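Local coordinates for protection of telomeres protein poz1 (Schizosaccharomyces pombe, PDB 5WE0), which binds telomeric DNA and acts as a negative regulator of telomerase and of telomere length, at residues Glu3-Ser7 with Tyr40-Ser46; Leu14-Ile19 with Phe55-Ala59; Phe65-Pro71 with Ser86-Trp91; Ile106-Arg110 with Tyr219-Thr223; Phe154-Glu158 with Tyr199-Lys204. All coordinates share one frame; numbering follows the deposited sequence.

Contact 1: residues Glu3-Ser7 with Tyr40-Ser46; sequences EKIRS and YLGYSKS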
# COMPACT_ATOMS: atom_id res chain seq x y z
N GLU A 3 28.13 8.85 -5.84
CA GLU A 3 26.69 8.95 -6.10
C GLU A 3 25.90 8.08 -5.12
O GLU A 3 24.84 8.49 -4.63
CB GLU A 3 26.36 8.56 -7.54
CG GLU A 3 24.86 8.33 -7.76
CD GLU A 3 24.51 7.96 -9.19
OE1 GLU A 3 23.83 8.77 -9.88
OE2 GLU A 3 24.89 6.85 -9.63
N LYS A 4 26.42 6.88 -4.81
CA LYS A 4 25.76 6.03 -3.82
C LYS A 4 25.78 6.67 -2.44
O LYS A 4 24.78 6.59 -1.70
CB LYS A 4 26.42 4.65 -3.78
CG LYS A 4 25.80 3.75 -2.70
CD LYS A 4 26.08 2.29 -2.96
CE LYS A 4 25.63 1.88 -4.35
NZ LYS A 4 24.31 2.48 -4.72
N ILE A 5 26.88 7.31 -2.06
CA ILE A 5 26.92 7.99 -0.76
C ILE A 5 25.94 9.15 -0.74
O ILE A 5 25.24 9.37 0.26
CB ILE A 5 28.36 8.44 -0.44
CG1 ILE A 5 29.24 7.23 -0.15
CG2 ILE A 5 28.39 9.33 0.79
CD1 ILE A 5 30.71 7.50 -0.39
N ARG A 6 25.83 9.89 -1.85
CA ARG A 6 24.84 10.96 -1.92
C ARG A 6 23.42 10.42 -1.83
O ARG A 6 22.58 10.97 -1.10
CB ARG A 6 25.03 11.78 -3.20
CG ARG A 6 26.31 12.61 -3.19
CD ARG A 6 26.40 13.57 -4.33
NE ARG A 6 26.41 12.89 -5.61
CZ ARG A 6 27.50 12.65 -6.33
NH1 ARG A 6 28.69 13.04 -5.88
NH2 ARG A 6 27.41 12.03 -7.49
N SER A 7 23.13 9.33 -2.55
CA SER A 7 21.79 8.74 -2.52
C SER A 7 21.42 8.26 -1.12
O SER A 7 20.30 8.50 -0.65
CB SER A 7 21.71 7.60 -3.53
OG SER A 7 21.88 8.10 -4.85
N TYR A 40 15.63 12.80 -7.21
CA TYR A 40 17.05 12.47 -7.24
C TYR A 40 17.27 10.97 -7.13
O TYR A 40 18.06 10.39 -7.89
CB TYR A 40 17.82 13.20 -6.13
CG TYR A 40 19.32 13.01 -6.30
CD1 TYR A 40 20.04 13.81 -7.18
CD2 TYR A 40 20.00 11.98 -5.64
CE1 TYR A 40 21.39 13.64 -7.37
CE2 TYR A 40 21.36 11.79 -5.83
CZ TYR A 40 22.05 12.63 -6.69
OH TYR A 40 23.39 12.46 -6.90
N LEU A 41 16.59 10.32 -6.18
CA LEU A 41 16.72 8.86 -6.07
C LEU A 41 16.17 8.17 -7.31
O LEU A 41 16.73 7.15 -7.74
CB LEU A 41 16.00 8.36 -4.82
CG LEU A 41 16.61 8.76 -3.47
CD1 LEU A 41 15.68 8.35 -2.33
CD2 LEU A 41 17.98 8.12 -3.28
N GLY A 42 15.10 8.71 -7.89
CA GLY A 42 14.44 8.07 -9.02
C GLY A 42 15.28 8.04 -10.29
O GLY A 42 15.14 7.13 -11.11
N TYR A 43 16.20 9.01 -10.45
CA TYR A 43 17.10 9.06 -11.60
C TYR A 43 18.54 8.70 -11.25
O TYR A 43 19.41 8.78 -12.11
CB TYR A 43 17.06 10.45 -12.25
CG TYR A 43 15.81 10.71 -13.06
CD1 TYR A 43 14.66 11.23 -12.46
CD2 TYR A 43 15.76 10.44 -14.43
CE1 TYR A 43 13.51 11.48 -13.19
CE2 TYR A 43 14.60 10.68 -15.18
CZ TYR A 43 13.47 11.20 -14.55
OH TYR A 43 12.31 11.45 -15.26
N SER A 44 18.81 8.30 -10.01
CA SER A 44 20.15 7.94 -9.58
C SER A 44 20.49 6.56 -10.12
O SER A 44 19.89 5.56 -9.72
CB SER A 44 20.24 7.98 -8.06
OG SER A 44 21.42 7.36 -7.57
N LYS A 45 21.48 6.50 -11.02
CA LYS A 45 21.87 5.22 -11.62
C LYS A 45 22.34 4.19 -10.60
O LYS A 45 22.26 2.98 -10.86
CB LYS A 45 22.97 5.45 -12.66
CG LYS A 45 22.49 6.07 -13.97
CD LYS A 45 22.54 7.59 -13.91
CE LYS A 45 22.42 8.20 -15.30
NZ LYS A 45 22.59 9.69 -15.24
N SER A 46 22.83 4.61 -9.43
CA SER A 46 23.31 3.61 -8.49
C SER A 46 22.20 3.06 -7.60
O SER A 46 22.45 2.11 -6.85
CB SER A 46 24.45 4.18 -7.63
OG SER A 46 23.97 5.19 -6.76
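Ser-7 and Ser-44 meet hydroxyl to hydroxyl, Ser-44 OG donating to Ser-7 OG at 2.9 Å. Ser-7 OG in turn donates to Glu-3 O, one turn back in its own helix, and arrives on the face of that carbonyl opposite to the one used by Ser-7 N. Two small side chains suit this place, since they let the backbones draw near while both hydroxyls are engaged. Glu-3 reaches across with CG anti to its backbone N (chi1 166°); its extended chain passes alongside Ser-44 OG, and OE2 accepts a weak, bent bond from Ser-46 N at 3.0 Å. The contact sets the start of helix 2-18 against the last turn of helix 31-43 and the loop that follows, in an all-helical fold. Lys-4 curls at its far end, so that NZ donates a 2.9 Å hydrogen bond to Ser-46 O from 53° out of the carbonyl plane. On the helical side, Arg-6 NE points at Tyr-40 OH, a long, weak bond of 3.3 Å; the hydroxyl lies at the guanidinium edge, with the two flat groups nearly perpendicular. Beside these polar groups, Leu-41 lays CD2 against Ser-7 CB at 3.8 Å.

Contact 2: residues Leu14-Ile19 with Phe55-Ala59; sequences LETFFI and FMDIA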
# COMPACT_ATOMS: atom_id res chain seq x y z
N LEU A 14 15.05 11.84 3.74
CA LEU A 14 13.64 11.48 3.59
C LEU A 14 13.09 10.84 4.87
O LEU A 14 11.93 11.07 5.24
CB LEU A 14 13.43 10.56 2.39
CG LEU A 14 13.21 11.27 1.05
CD1 LEU A 14 12.94 10.26 -0.06
CD2 LEU A 14 12.09 12.31 1.12
N GLU A 15 13.93 10.04 5.56
CA GLU A 15 13.52 9.41 6.81
C GLU A 15 12.98 10.43 7.80
O GLU A 15 11.95 10.19 8.45
CB GLU A 15 14.71 8.72 7.47
CG GLU A 15 15.10 7.40 6.90
CD GLU A 15 15.79 6.52 7.94
OE1 GLU A 15 15.51 6.71 9.15
OE2 GLU A 15 16.60 5.65 7.55
N THR A 16 13.67 11.57 7.94
CA THR A 16 13.22 12.58 8.89
C THR A 16 11.95 13.27 8.43
O THR A 16 11.30 13.93 9.23
CB THR A 16 14.33 13.61 9.16
OG1 THR A 16 14.31 14.64 8.16
CG2 THR A 16 15.71 12.93 9.21
N PHE A 17 11.62 13.18 7.14
CA PHE A 17 10.33 13.71 6.71
C PHE A 17 9.25 12.63 6.73
O PHE A 17 8.07 12.94 6.96
CB PHE A 17 10.42 14.32 5.30
CG PHE A 17 11.09 15.67 5.25
CD1 PHE A 17 12.47 15.77 5.12
CD2 PHE A 17 10.35 16.83 5.36
CE1 PHE A 17 13.10 17.01 5.09
CE2 PHE A 17 10.98 18.08 5.34
CZ PHE A 17 12.36 18.17 5.19
N PHE A 18 9.62 11.38 6.49
CA PHE A 18 8.61 10.36 6.23
C PHE A 18 8.15 9.62 7.48
O PHE A 18 6.96 9.33 7.62
CB PHE A 18 9.13 9.33 5.21
CG PHE A 18 8.97 9.78 3.78
CD1 PHE A 18 8.38 11.01 3.49
CD2 PHE A 18 9.38 8.96 2.73
CE1 PHE A 18 8.22 11.44 2.17
CE2 PHE A 18 9.22 9.38 1.40
CZ PHE A 18 8.64 10.62 1.12
N ILE A 19 9.06 9.32 8.40
CA ILE A 19 8.72 8.48 9.55
C ILE A 19 7.89 9.28 10.54
O ILE A 19 8.29 10.36 10.99
CB ILE A 19 9.99 7.90 10.19
CG1 ILE A 19 10.67 6.97 9.18
CG2 ILE A 19 9.65 7.14 11.44
CD1 ILE A 19 11.86 6.21 9.71
N PHE A 55 10.70 1.94 5.33
CA PHE A 55 10.03 3.19 5.72
C PHE A 55 9.49 3.92 4.49
O PHE A 55 8.47 4.61 4.58
CB PHE A 55 10.98 4.10 6.53
CG PHE A 55 11.94 4.91 5.68
CD1 PHE A 55 11.58 6.16 5.17
CD2 PHE A 55 13.22 4.42 5.40
CE1 PHE A 55 12.47 6.91 4.38
CE2 PHE A 55 14.13 5.16 4.61
CZ PHE A 55 13.74 6.40 4.09
N MET A 56 10.11 3.73 3.32
CA MET A 56 9.63 4.36 2.10
C MET A 56 8.34 3.72 1.60
O MET A 56 7.41 4.44 1.21
CB MET A 56 10.70 4.30 1.00
CG MET A 56 11.99 5.07 1.33
SD MET A 56 11.83 6.79 0.80
CE MET A 56 12.07 6.64 -0.98
N ASP A 57 8.27 2.38 1.57
CA ASP A 57 7.02 1.70 1.20
C ASP A 57 5.88 2.08 2.14
O ASP A 57 4.74 2.27 1.68
CB ASP A 57 7.22 0.19 1.19
CG ASP A 57 7.95 -0.30 -0.05
OD1 ASP A 57 7.93 0.41 -1.08
OD2 ASP A 57 8.50 -1.41 -0.02
N ILE A 58 6.16 2.18 3.44
CA ILE A 58 5.12 2.52 4.42
C ILE A 58 4.59 3.91 4.16
O ILE A 58 3.38 4.15 4.21
CB ILE A 58 5.67 2.38 5.86
CG1 ILE A 58 5.84 0.91 6.22
CG2 ILE A 58 4.77 3.08 6.86
CD1 ILE A 58 6.57 0.69 7.54
N ALA A 59 5.50 4.87 3.91
CA ALA A 59 5.08 6.23 3.61
C ALA A 59 4.27 6.28 2.33
O ALA A 59 3.24 6.97 2.26
CB ALA A 59 6.31 7.14 3.51
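Glu-15 and Phe-55 cross at about a right angle where helix 2-18 packs on helix 54-64, a helix-helix contact whose local axes approach to 10.3 Å at 37°. Its tight part is the Phe-55 ring, contacted on both faces: Met-56 CG of its own helix lies over one, and Glu-15 CG makes a CH-pi contact with the other, 3.5 Å from the ring centroid. Chi1 of 81° sets Phe-55 CG between backbone N and carbonyl carbon, laying the ring against the neighbouring helix among Leu-14, Glu-15 and Phe-18. Shortening this residue to alanine would probably open a gap beneath Glu-15 CG and cost Ile-19 much of its packing. The outer side is looser: partly exposed Glu-15 packs through its methylene while its carboxylate stays near Phe-55 CE2, and Ile-19 brushes only Phe-55. Deeper in, the small Ala-59 lets Phe-18 approach, Ala-59 CB to Phe-18 CD2 3.7 Å. At that ring's edge Met-56 SD makes a Met-aromatic contact, 3.7 Å from Phe-18 CE2.

Contact 3: residues Phe65-Pro71 with Ser86-Trp91; sequences FNLSLDP and SQQILW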
# COMPACT_ATOMS: atom_id res chain seq x y z
N PHE A 65 -3.15 5.89 0.12
CA PHE A 65 -4.49 5.65 0.62
C PHE A 65 -4.93 6.70 1.62
O PHE A 65 -5.99 6.57 2.23
CB PHE A 65 -4.60 4.23 1.23
CG PHE A 65 -4.43 3.16 0.21
CD1 PHE A 65 -5.44 2.88 -0.69
CD2 PHE A 65 -3.24 2.47 0.11
CE1 PHE A 65 -5.27 1.92 -1.67
CE2 PHE A 65 -3.06 1.49 -0.86
CZ PHE A 65 -4.08 1.23 -1.75
N ASN A 66 -4.13 7.76 1.79
CA ASN A 66 -4.53 8.92 2.58
C ASN A 66 -4.90 8.50 4.01
O ASN A 66 -5.92 8.91 4.57
CB ASN A 66 -5.69 9.65 1.88
CG ASN A 66 -5.67 11.17 2.08
OD1 ASN A 66 -4.72 11.73 2.64
ND2 ASN A 66 -6.70 11.85 1.60
N LEU A 67 -4.05 7.64 4.60
CA LEU A 67 -4.36 7.05 5.90
C LEU A 67 -4.43 8.09 7.02
O LEU A 67 -4.98 7.79 8.09
CB LEU A 67 -3.34 5.96 6.26
CG LEU A 67 -3.38 4.75 5.32
CD1 LEU A 67 -2.47 3.61 5.82
CD2 LEU A 67 -4.81 4.27 5.16
N SER A 68 -3.88 9.30 6.81
CA SER A 68 -3.99 10.38 7.79
C SER A 68 -5.43 10.82 8.05
O SER A 68 -5.69 11.43 9.10
CB SER A 68 -3.22 11.61 7.34
OG SER A 68 -1.86 11.43 7.64
N LEU A 69 -6.35 10.55 7.12
CA LEU A 69 -7.75 10.96 7.24
C LEU A 69 -8.68 9.89 7.81
O LEU A 69 -8.43 8.68 7.72
CB LEU A 69 -8.34 11.40 5.89
CG LEU A 69 -8.01 12.74 5.26
CD1 LEU A 69 -8.79 12.85 3.94
CD2 LEU A 69 -8.48 13.82 6.22
N ASP A 70 -9.78 10.38 8.37
CA ASP A 70 -10.99 9.57 8.59
C ASP A 70 -12.22 10.43 8.34
O ASP A 70 -12.82 10.98 9.27
CB ASP A 70 -11.01 9.00 10.00
CG ASP A 70 -12.04 7.90 10.15
OD1 ASP A 70 -13.25 8.22 10.20
OD2 ASP A 70 -11.62 6.71 10.18
N PRO A 71 -12.65 10.55 7.06
CA PRO A 71 -13.89 11.27 6.69
C PRO A 71 -15.17 10.61 7.21
O PRO A 71 -15.29 10.28 8.39
CB PRO A 71 -13.88 11.25 5.16
CG PRO A 71 -12.45 11.00 4.78
CD PRO A 71 -11.92 10.10 5.86
N SER A 86 -14.58 9.73 1.30
CA SER A 86 -13.90 10.23 0.10
C SER A 86 -12.54 10.84 0.42
O SER A 86 -12.43 12.04 0.68
CB SER A 86 -14.75 11.25 -0.62
OG SER A 86 -13.98 11.85 -1.65
N GLN A 87 -11.51 10.00 0.37
CA GLN A 87 -10.15 10.38 0.75
C GLN A 87 -9.25 10.64 -0.44
O GLN A 87 -8.03 10.59 -0.30
CB GLN A 87 -9.54 9.29 1.63
CG GLN A 87 -10.47 8.90 2.74
CD GLN A 87 -10.04 7.66 3.44
OE1 GLN A 87 -10.87 6.88 3.94
NE2 GLN A 87 -8.72 7.46 3.53
N GLN A 88 -9.83 10.89 -1.61
CA GLN A 88 -9.05 11.17 -2.81
C GLN A 88 -8.01 10.08 -3.04
O GLN A 88 -6.80 10.33 -3.10
CB GLN A 88 -8.40 12.56 -2.71
CG GLN A 88 -9.34 13.77 -2.57
CD GLN A 88 -8.58 15.11 -2.68
OE1 GLN A 88 -8.00 15.60 -1.71
NE2 GLN A 88 -8.57 15.69 -3.89
N ILE A 89 -8.48 8.84 -3.13
CA ILE A 89 -7.66 7.74 -3.60
C ILE A 89 -7.76 7.68 -5.12
O ILE A 89 -8.86 7.75 -5.67
CB ILE A 89 -8.07 6.40 -2.95
CG1 ILE A 89 -7.95 6.49 -1.42
CG2 ILE A 89 -7.22 5.25 -3.51
CD1 ILE A 89 -8.64 5.40 -0.69
N LEU A 90 -6.61 7.57 -5.78
CA LEU A 90 -6.53 7.42 -7.23
C LEU A 90 -6.61 5.93 -7.56
O LEU A 90 -5.61 5.20 -7.48
CB LEU A 90 -5.24 8.05 -7.75
CG LEU A 90 -5.00 7.87 -9.26
CD1 LEU A 90 -6.17 8.43 -10.10
CD2 LEU A 90 -3.67 8.47 -9.70
N TRP A 91 -7.80 5.46 -7.92
CA TRP A 91 -7.96 4.07 -8.35
C TRP A 91 -7.55 4.02 -9.81
O TRP A 91 -8.34 4.21 -10.73
CB TRP A 91 -9.39 3.59 -8.12
CG TRP A 91 -9.74 3.60 -6.68
CD1 TRP A 91 -10.47 4.55 -6.02
CD2 TRP A 91 -9.36 2.63 -5.69
NE1 TRP A 91 -10.57 4.22 -4.69
CE2 TRP A 91 -9.90 3.05 -4.46
CE3 TRP A 91 -8.62 1.43 -5.73
CZ2 TRP A 91 -9.71 2.33 -3.27
CZ3 TRP A 91 -8.45 0.72 -4.57
CH2 TRP A 91 -8.99 1.17 -3.35
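Asn-66 and Gln-87 join two irregular segments, the first of which closes helix 54-64 with a Schellman motif. Asn-66 is its C-prime residue, and its positive phi of 57° is one that asparagine tolerates better than most residues with a side chain. A type I beta turn from Asn-66 to Leu-69 follows directly.

The hydrogen bonding is led by the Asn-66 amide, whose ND2 donates to Gln-87 O at 2.6 Å. The donor stands above that carbonyl plane, 39° out of it, and the N-H is moderately bent. Gln-87 extends back toward the turn, but its amide is committed elsewhere: NE2 bonds to Asn-213 of helix 209-230, and although it lies 3.2 Å from Phe-65 O the angle is too poor for a bond.

Nonpolar packing falls into two patches. At the outer end the proline ring of Pro-71 crosses the CG methylene of Gln-87, CG to CG 3.5 Å, a rigid surface against an aliphatic stem. At the inner end the edge of the Phe-65 ring faces Ile-89 CD1 and Trp-91 CH2, while the rest of this aromatic side chain reaches helices 93-115, 130-157 and 209-230. Isoleucine fits between the two aromatics through its branches: Ile-89 CD1 and CG2 both lie 4.1 Å from Phe-65 CD1, and CG2 also sits over a face of the Trp-91 indole near its rim, 3.5 Å above the plane.

Contact 4: residues Ile106-Arg110 with Tyr219-Thr223; sequences IELER and YIQCT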
# COMPACT_ATOMS: atom_id res chain seq x y z
N ILE A 106 6.22 -4.89 2.46
CA ILE A 106 6.14 -4.56 3.88
C ILE A 106 5.82 -5.81 4.69
O ILE A 106 6.48 -6.11 5.69
CB ILE A 106 5.08 -3.47 4.13
CG1 ILE A 106 5.49 -2.15 3.48
CG2 ILE A 106 4.85 -3.29 5.60
CD1 ILE A 106 4.31 -1.15 3.37
N GLU A 107 4.80 -6.55 4.26
CA GLU A 107 4.38 -7.72 5.02
C GLU A 107 5.49 -8.77 5.04
O GLU A 107 5.71 -9.45 6.05
CB GLU A 107 3.09 -8.31 4.42
CG GLU A 107 2.65 -9.67 4.99
CD GLU A 107 2.35 -9.66 6.49
OE1 GLU A 107 2.33 -8.57 7.12
OE2 GLU A 107 2.10 -10.75 7.06
N LEU A 108 6.20 -8.90 3.92
CA LEU A 108 7.29 -9.85 3.82
C LEU A 108 8.35 -9.52 4.86
O LEU A 108 8.82 -10.39 5.59
CB LEU A 108 7.90 -9.83 2.42
CG LEU A 108 7.37 -10.87 1.43
CD1 LEU A 108 8.17 -10.85 0.14
CD2 LEU A 108 7.37 -12.26 2.05
N GLU A 109 8.72 -8.24 4.92
CA GLU A 109 9.71 -7.76 5.88
C GLU A 109 9.23 -7.88 7.32
O GLU A 109 10.01 -8.20 8.22
CB GLU A 109 10.08 -6.31 5.56
CG GLU A 109 11.21 -5.74 6.40
CD GLU A 109 12.27 -5.05 5.55
OE1 GLU A 109 12.35 -5.34 4.33
OE2 GLU A 109 13.00 -4.20 6.11
N ARG A 110 7.95 -7.56 7.58
CA ARG A 110 7.42 -7.76 8.93
C ARG A 110 7.54 -9.23 9.34
O ARG A 110 7.94 -9.54 10.47
CB ARG A 110 5.97 -7.31 9.01
CG ARG A 110 5.40 -7.35 10.40
CD ARG A 110 3.89 -7.41 10.35
NE ARG A 110 3.46 -8.64 9.68
CZ ARG A 110 3.47 -9.84 10.26
NH1 ARG A 110 3.88 -9.99 11.51
NH2 ARG A 110 3.07 -10.91 9.57
N TYR A 219 -3.17 -1.95 10.26
CA TYR A 219 -2.09 -2.82 9.79
C TYR A 219 -0.76 -2.09 9.80
O TYR A 219 0.27 -2.65 10.19
CB TYR A 219 -2.39 -3.35 8.37
CG TYR A 219 -1.18 -4.08 7.85
CD1 TYR A 219 -0.83 -5.33 8.37
CD2 TYR A 219 -0.36 -3.48 6.91
CE1 TYR A 219 0.32 -5.98 7.93
CE2 TYR A 219 0.77 -4.11 6.46
CZ TYR A 219 1.12 -5.36 6.97
OH TYR A 219 2.27 -5.95 6.51
N ILE A 220 -0.74 -0.84 9.32
CA ILE A 220 0.51 -0.08 9.26
C ILE A 220 1.03 0.19 10.67
O ILE A 220 2.23 0.09 10.92
CB ILE A 220 0.29 1.22 8.46
CG1 ILE A 220 0.01 0.89 6.97
CG2 ILE A 220 1.51 2.15 8.61
CD1 ILE A 220 1.20 0.20 6.23
N GLN A 221 0.14 0.55 11.60
CA GLN A 221 0.56 0.86 12.96
C GLN A 221 1.04 -0.39 13.69
O GLN A 221 2.02 -0.34 14.45
CB GLN A 221 -0.61 1.52 13.72
CG GLN A 221 -0.98 2.95 13.21
CD GLN A 221 0.21 3.93 13.21
OE1 GLN A 221 0.84 4.19 12.17
NE2 GLN A 221 0.53 4.48 14.39
N CYS A 222 0.34 -1.51 13.49
CA CYS A 222 0.76 -2.79 14.04
C CYS A 222 2.15 -3.16 13.55
O CYS A 222 3.04 -3.50 14.34
CB CYS A 222 -0.25 -3.87 13.65
SG CYS A 222 0.04 -5.51 14.39
N THR A 223 2.36 -3.02 12.24
CA THR A 223 3.65 -3.34 11.64
C THR A 223 4.76 -2.44 12.19
O THR A 223 5.83 -2.93 12.56
CB THR A 223 3.57 -3.20 10.12
OG1 THR A 223 2.60 -4.12 9.60
CG2 THR A 223 4.90 -3.49 9.47
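Tyr-219 OH donates a 2.7 Å hydrogen bond to Glu-107 OE1, using the anti lone pair of that oxygen, which lies in the plane of the phenol at its edge. Arg-110 forms a side-on salt bridge with the same carboxylate, Arg-110 NE to Glu-107 OE1 at 2.8 Å and NH2 to OE2 at 2.7 Å, both bonds nearly straight. A bend at Arg-110 chi3 (63°) turns the guanidinium back toward Glu-107, one turn earlier. The buried acid is thus held by both helices, and the charge pairing probably keeps it ionised. Thr-223 OG1 bonds to Tyr-219 O at 2.8 Å and lies over one face of the tyrosine ring near its rim.

The apolar contacts centre on Ile-106: its CG2 meets Thr-223 CG2 at 3.9 Å and Tyr-219 CE2 at 4.2 Å.

The local axes of helices 93-115 and 209-230 approach to 11.3 Å, inclined by 30°. Helix 130-157 packs against Glu-107 and Arg-110, giving Arg-110 NH1 a further partner in Asn-134, while helix 54-64 lies against Ile-106.

Contact 5: residues Phe154-Glu158 with Tyr199-Lys204; sequences FHFLE and YVSQHK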
# COMPACT_ATOMS: atom_id res chain seq x y z
N PHE A 154 -14.08 -2.95 -8.38
CA PHE A 154 -15.25 -2.08 -8.49
C PHE A 154 -15.02 -0.94 -9.48
O PHE A 154 -15.90 -0.63 -10.30
CB PHE A 154 -15.61 -1.50 -7.13
CG PHE A 154 -16.20 -2.49 -6.18
CD1 PHE A 154 -16.64 -3.73 -6.61
CD2 PHE A 154 -16.29 -2.18 -4.82
CE1 PHE A 154 -17.18 -4.64 -5.73
CE2 PHE A 154 -16.83 -3.08 -3.93
CZ PHE A 154 -17.28 -4.32 -4.38
N HIS A 155 -13.87 -0.28 -9.39
CA HIS A 155 -13.59 0.84 -10.29
C HIS A 155 -13.59 0.38 -11.75
O HIS A 155 -14.19 1.04 -12.61
CB HIS A 155 -12.26 1.49 -9.92
CG HIS A 155 -11.91 2.67 -10.76
ND1 HIS A 155 -11.15 2.57 -11.91
CD2 HIS A 155 -12.17 4.00 -10.60
CE1 HIS A 155 -10.97 3.78 -12.43
NE2 HIS A 155 -11.59 4.66 -11.66
N PHE A 156 -12.92 -0.75 -12.04
CA PHE A 156 -12.95 -1.33 -13.40
C PHE A 156 -14.38 -1.55 -13.88
O PHE A 156 -14.74 -1.16 -14.99
CB PHE A 156 -12.22 -2.68 -13.42
CG PHE A 156 -10.74 -2.61 -13.66
CD1 PHE A 156 -10.23 -2.09 -14.83
CD2 PHE A 156 -9.84 -3.12 -12.71
CE1 PHE A 156 -8.85 -2.06 -15.06
CE2 PHE A 156 -8.46 -3.09 -12.93
CZ PHE A 156 -7.97 -2.56 -14.10
N LEU A 157 -15.22 -2.16 -13.03
CA LEU A 157 -16.59 -2.51 -13.39
C LEU A 157 -17.49 -1.28 -13.57
O LEU A 157 -18.59 -1.42 -14.11
CB LEU A 157 -17.21 -3.40 -12.33
CG LEU A 157 -16.61 -4.79 -12.16
CD1 LEU A 157 -17.10 -5.42 -10.86
CD2 LEU A 157 -16.94 -5.65 -13.36
N GLU A 158 -17.10 -0.12 -13.06
CA GLU A 158 -17.89 1.10 -13.13
C GLU A 158 -17.58 1.96 -14.35
O GLU A 158 -18.13 3.06 -14.47
CB GLU A 158 -17.70 1.91 -11.85
CG GLU A 158 -18.42 1.33 -10.65
CD GLU A 158 -18.55 2.32 -9.49
OE1 GLU A 158 -17.50 2.79 -8.98
OE2 GLU A 158 -19.70 2.62 -9.09
N TYR A 199 -25.04 -3.62 -8.95
CA TYR A 199 -24.33 -4.62 -8.16
C TYR A 199 -23.16 -4.00 -7.42
O TYR A 199 -22.92 -4.32 -6.25
CB TYR A 199 -23.85 -5.74 -9.08
CG TYR A 199 -22.71 -6.55 -8.48
CD1 TYR A 199 -21.39 -6.07 -8.52
CD2 TYR A 199 -22.94 -7.80 -7.90
CE1 TYR A 199 -20.37 -6.77 -7.96
CE2 TYR A 199 -21.89 -8.52 -7.36
CZ TYR A 199 -20.62 -8.00 -7.41
OH TYR A 199 -19.57 -8.70 -6.88
N VAL A 200 -22.38 -3.14 -8.08
CA VAL A 200 -21.27 -2.50 -7.41
C VAL A 200 -21.76 -1.63 -6.25
O VAL A 200 -21.15 -1.62 -5.17
CB VAL A 200 -20.42 -1.70 -8.43
CG1 VAL A 200 -19.50 -0.73 -7.71
CG2 VAL A 200 -19.58 -2.66 -9.27
N SER A 201 -22.88 -0.92 -6.43
CA SER A 201 -23.42 -0.08 -5.36
C SER A 201 -23.79 -0.91 -4.14
O SER A 201 -23.57 -0.47 -3.00
CB SER A 201 -24.63 0.70 -5.84
OG SER A 201 -24.21 1.94 -6.37
N GLN A 202 -24.41 -2.06 -4.36
CA GLN A 202 -24.81 -2.94 -3.27
C GLN A 202 -23.60 -3.48 -2.51
O GLN A 202 -23.60 -3.53 -1.28
CB GLN A 202 -25.63 -4.10 -3.83
CG GLN A 202 -27.08 -3.76 -4.13
CD GLN A 202 -27.90 -4.99 -4.46
OE1 GLN A 202 -27.90 -5.96 -3.70
NE2 GLN A 202 -28.59 -4.97 -5.60
N HIS A 203 -22.57 -3.91 -3.24
CA HIS A 203 -21.39 -4.45 -2.56
C HIS A 203 -20.58 -3.36 -1.88
O HIS A 203 -20.02 -3.60 -0.81
CB HIS A 203 -20.57 -5.25 -3.56
CG HIS A 203 -21.11 -6.63 -3.75
ND1 HIS A 203 -20.65 -7.71 -3.03
CD2 HIS A 203 -22.14 -7.08 -4.50
CE1 HIS A 203 -21.34 -8.79 -3.38
NE2 HIS A 203 -22.25 -8.43 -4.27
N LYS A 204 -20.55 -2.14 -2.44
CA LYS A 204 -19.89 -1.04 -1.75
C LYS A 204 -20.61 -0.72 -0.44
O LYS A 204 -19.96 -0.39 0.56
CB LYS A 204 -19.84 0.20 -2.64
CG LYS A 204 -18.74 0.14 -3.69
CD LYS A 204 -18.49 1.45 -4.42
CE LYS A 204 -17.36 1.26 -5.44
NZ LYS A 204 -16.84 2.53 -6.03
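Phe-154 lays its ring against helix 193-206, sliding between Val-200 and Lys-204 and running opposite to both side chains. At its root, CB lies 3.7 Å from Lys-204 CE and slightly farther from Val-200 CG1, and CG has the same two neighbours. The ring then divides its contacts. CD1 approaches Val-200 CG2 at 4.1 Å, while CD2, across the ring, rests on the methylenes of Lys-204, 3.6 Å from Lys-204 CG. Farther out CE2 follows that same lysine, and CE1 comes near His-203 CB and Tyr-199 CE1. The tip, Phe-154 CZ, stops 3.5 Å from His-203 CB. The imidazole itself turns away, lying with CD2 over the Tyr-199 ring near its rim. This is helix-helix packing at the C-terminal end of helix 130-157, where a long, flat phenylalanine reaches across to the partner helix. Val-200, a compact branched residue, also meets Leu-157 and Glu-158: CG2 lies 3.9 Å from Leu-157 CB, and CG1 touches the Glu-158 side chain. Lys-204 stays extended past the ring (chi3 180°), which delivers NZ to Glu-158 OE1 in a salt bridge of 3.0 Å, met from above the carboxylate plane. Replacing Glu-158 by alanine is likely to leave the Lys-204 ammonium without this mate and take away part of the cover of Val-200 CG1. Leu-157, on the inner side, also packs on Leu-185 and Leu-188 of helix 179-188.

Contacts 1 and 2 both use helix 2-18, with centres 17 Å apart, and their segments alternate along the chain; Leu-41 touches Leu-14 and Met-56 between them. Contact 2 continues into contact 4, their centres 14 Å apart, where Asp-57 and Ile-58 pack on Ile-106 and Ile-58 on Ile-220. Contact 3 follows contact 2 in sequence and touches contact 4 through Leu-67 and Ile-220, and contact 5 through Trp-91 and His-155. Contact 5 is nested in the long loop closed by contact 4, and lies about 42 Å from contact 1, centre to centre, on the opposite side of the chain's centre. The five contacts form a connected chain of packing across this all-helical protein, and the Cys-113 to Cys-231 disulfide ties helix 93-115 to the residue just after helix 209-230.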